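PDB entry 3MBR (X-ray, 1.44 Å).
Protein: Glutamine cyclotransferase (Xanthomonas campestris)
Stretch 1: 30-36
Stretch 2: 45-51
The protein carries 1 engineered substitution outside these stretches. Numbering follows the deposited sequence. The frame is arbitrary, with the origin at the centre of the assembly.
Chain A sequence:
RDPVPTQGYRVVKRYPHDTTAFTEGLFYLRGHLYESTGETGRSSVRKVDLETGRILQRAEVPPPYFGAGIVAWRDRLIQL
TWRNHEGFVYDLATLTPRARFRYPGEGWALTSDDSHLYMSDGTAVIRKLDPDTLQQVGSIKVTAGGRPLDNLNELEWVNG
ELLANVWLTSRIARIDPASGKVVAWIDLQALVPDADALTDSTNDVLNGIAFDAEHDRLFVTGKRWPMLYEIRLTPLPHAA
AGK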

# COMPACT_ATOMS: atom_id res chain seq x y z
N ARG A 30 -7.57 0.02 -14.04
CA ARG A 30 -7.88 -0.28 -15.48
C ARG A 30 -7.05 -1.49 -15.97
O ARG A 30 -6.47 -1.49 -17.08
N GLY A 31 -7.00 -2.52 -15.19
CA GLY A 31 -6.43 -3.76 -15.60
C GLY A 31 -4.94 -3.91 -15.38
O GLY A 31 -4.40 -4.99 -15.59
N HIS A 32 -4.25 -2.88 -14.84
CA HIS A 32 -2.82 -3.00 -14.58
C HIS A 32 -2.52 -2.71 -13.13
O HIS A 32 -3.29 -2.01 -12.41
N LEU A 33 -1.43 -3.28 -12.69
CA LEU A 33 -0.91 -2.91 -11.40
C LEU A 33 0.11 -1.79 -11.52
O LEU A 33 0.79 -1.67 -12.57
N TYR A 34 0.21 -0.96 -10.50
CA TYR A 34 1.26 0.06 -10.43
C TYR A 34 1.95 -0.23 -9.11
O TYR A 34 1.28 -0.43 -8.06
N GLU A 35 3.27 -0.27 -9.16
CA GLU A 35 4.05 -0.71 -8.02
C GLU A 35 5.24 0.21 -7.77
O GLU A 35 5.99 0.48 -8.74
N SER A 36 5.44 0.73 -6.57
CA SER A 36 6.59 1.55 -6.18
C SER A 36 7.70 0.59 -5.74
O SER A 36 7.39 -0.42 -5.06
N VAL A 45 8.81 3.64 -10.23
CA VAL A 45 7.37 3.34 -10.26
C VAL A 45 7.13 2.52 -11.50
O VAL A 45 7.56 2.92 -12.60
N ARG A 46 6.48 1.39 -11.36
CA ARG A 46 6.37 0.41 -12.47
C ARG A 46 4.90 0.25 -12.80
O ARG A 46 4.07 0.15 -11.87
N LYS A 47 4.56 0.19 -14.09
CA LYS A 47 3.25 -0.25 -14.53
C LYS A 47 3.42 -1.70 -14.96
O LYS A 47 4.28 -1.96 -15.80
N VAL A 48 2.64 -2.58 -14.39
CA VAL A 48 2.90 -4.04 -14.48
C VAL A 48 1.69 -4.78 -14.98
O VAL A 48 0.56 -4.50 -14.61
N ASP A 49 1.95 -5.67 -15.90
CA ASP A 49 0.91 -6.58 -16.41
C ASP A 49 0.61 -7.64 -15.33
O ASP A 49 1.48 -8.38 -14.87
N LEU A 50 -0.64 -7.70 -14.87
CA LEU A 50 -1.01 -8.66 -13.85
C LEU A 50 -0.68 -10.09 -14.17
O LEU A 50 -0.13 -10.83 -13.36
N GLU A 51 -1.07 -10.52 -15.35
CA GLU A 51 -1.05 -11.91 -15.64
C GLU A 51 0.39 -12.45 -15.77
O GLU A 51 0.64 -13.61 -15.44

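The two strands run antiparallel, and the backbone N and O of four residues satisfy each other in two closed pairs: L33 N gives to V48 O (3.0 Å) and V48 N to L33 O (2.8 Å), then E35 N to R46 O (2.9 Å) and R46 N to E35 O (2.8 Å). With the N and O of these four residues paired, side chains alternate between the sheet's two faces.

The face of L33, E35, R46 and V48 is the more buried. L33 (chi1 m, chi2 t) sets its CB 4.3 Å from V48 CB, and its CD1 meets CD1 of L50 at 3.7 Å. Beside this apolar patch, the charges of E35 (t, t) and R46 (m, t, t) do not pair directly: water 2 donates to E35 OE1 (2.8 Å) and accepts from R46 NH1 (2.9 Å). E35 OE2 and R46 NH1 and NH2 also find partners elsewhere in the structure, so both carboxylate oxygens of E35 and both terminal nitrogens of R46 have partners.

On the face of H32, Y34 and K47, an all-t K47 lays its CE over the H32 ring (chi1 m), 3.6 Å from the centroid, and 3.6 Å from Y34 OH. Here the lysine contributes its aliphatic stem rather than a polar bond across the pair. Water 1 donates to D49 OD2 (2.7 Å) and bonds only weakly to H32 NE2 (3.4 Å).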

# COMPACT_ATOMS: atom_id res chain seq x y z
CB ARG A 30 -7.51 0.93 -16.37
CG ARG A 30 -8.52 1.99 -16.82
CD ARG A 30 -9.24 2.83 -15.78
NE ARG A 30 -8.80 4.23 -15.48
CZ ARG A 30 -7.73 4.90 -15.93
NH1 ARG A 30 -6.88 4.38 -16.81
NH2 ARG A 30 -7.51 6.12 -15.48
CB HIS A 32 -2.00 -1.99 -15.41
CG HIS A 32 -2.16 -2.19 -16.88
ND1 HIS A 32 -2.89 -1.33 -17.66
CD2 HIS A 32 -1.72 -3.18 -17.69
CE1 HIS A 32 -2.87 -1.75 -18.92
NE2 HIS A 32 -2.18 -2.89 -18.96
CB LEU A 33 -0.17 -4.11 -10.74
CG LEU A 33 -1.11 -5.28 -10.42
CD1 LEU A 33 -0.33 -6.59 -10.21
CD2 LEU A 33 -1.88 -4.91 -9.20
CB TYR A 34 0.60 1.45 -10.40
CG TYR A 34 0.07 1.81 -11.75
CD1 TYR A 34 -1.18 1.32 -12.14
CD2 TYR A 34 0.84 2.57 -12.66
CE1 TYR A 34 -1.72 1.60 -13.39
CE2 TYR A 34 0.26 2.90 -13.95
CZ TYR A 34 -0.99 2.40 -14.30
OH TYR A 34 -1.50 2.69 -15.56
CB GLU A 35 4.58 -2.11 -8.30
CG GLU A 35 5.25 -2.76 -7.10
CD GLU A 35 5.61 -4.23 -7.38
OE1 GLU A 35 5.41 -4.73 -8.53
OE2 GLU A 35 6.08 -4.89 -6.44
CB SER A 36 6.04 2.37 -4.85
OG SER A 36 7.17 3.22 -4.57
CB VAL A 45 6.57 4.63 -10.36
CG1 VAL A 45 5.10 4.35 -10.42
CG2 VAL A 45 6.83 5.49 -9.07
CB ARG A 46 6.83 -0.99 -12.07
CG ARG A 46 8.32 -1.05 -11.64
CD ARG A 46 8.57 -2.43 -11.06
NE ARG A 46 9.96 -2.54 -10.69
CZ ARG A 46 10.60 -3.72 -10.66
NH1 ARG A 46 9.91 -4.87 -10.87
NH2 ARG A 46 11.89 -3.76 -10.37
CB LYS A 47 2.77 0.58 -15.71
CG LYS A 47 1.42 0.09 -16.26
CD LYS A 47 1.09 0.97 -17.55
CE LYS A 47 -0.16 0.62 -18.16
NZ LYS A 47 -0.29 1.44 -19.44
CB VAL A 48 3.39 -4.60 -13.10
CG1 VAL A 48 3.62 -6.11 -13.15
CG2 VAL A 48 4.58 -3.83 -12.56
CB ASP A 49 1.41 -7.27 -17.69
CG ASP A 49 0.39 -8.18 -18.25
OD1 ASP A 49 0.54 -9.42 -18.19
OD2 ASP A 49 -0.67 -7.65 -18.66
CB LEU A 50 -2.52 -8.47 -13.54
CG LEU A 50 -3.13 -9.51 -12.63
CD1 LEU A 50 -2.53 -9.44 -11.17
CD2 LEU A 50 -4.65 -9.45 -12.55
CB GLU A 51 -1.82 -12.15 -16.95
CG GLU A 51 -3.33 -11.89 -16.72
CD GLU A 51 -4.03 -12.94 -15.89
OE1 GLU A 51 -3.46 -13.99 -15.50
OE2 GLU A 51 -5.19 -12.69 -15.60
O HOH W 1 -1.48 -5.85 -20.46
O HOH W 2 7.20 -5.68 -10.44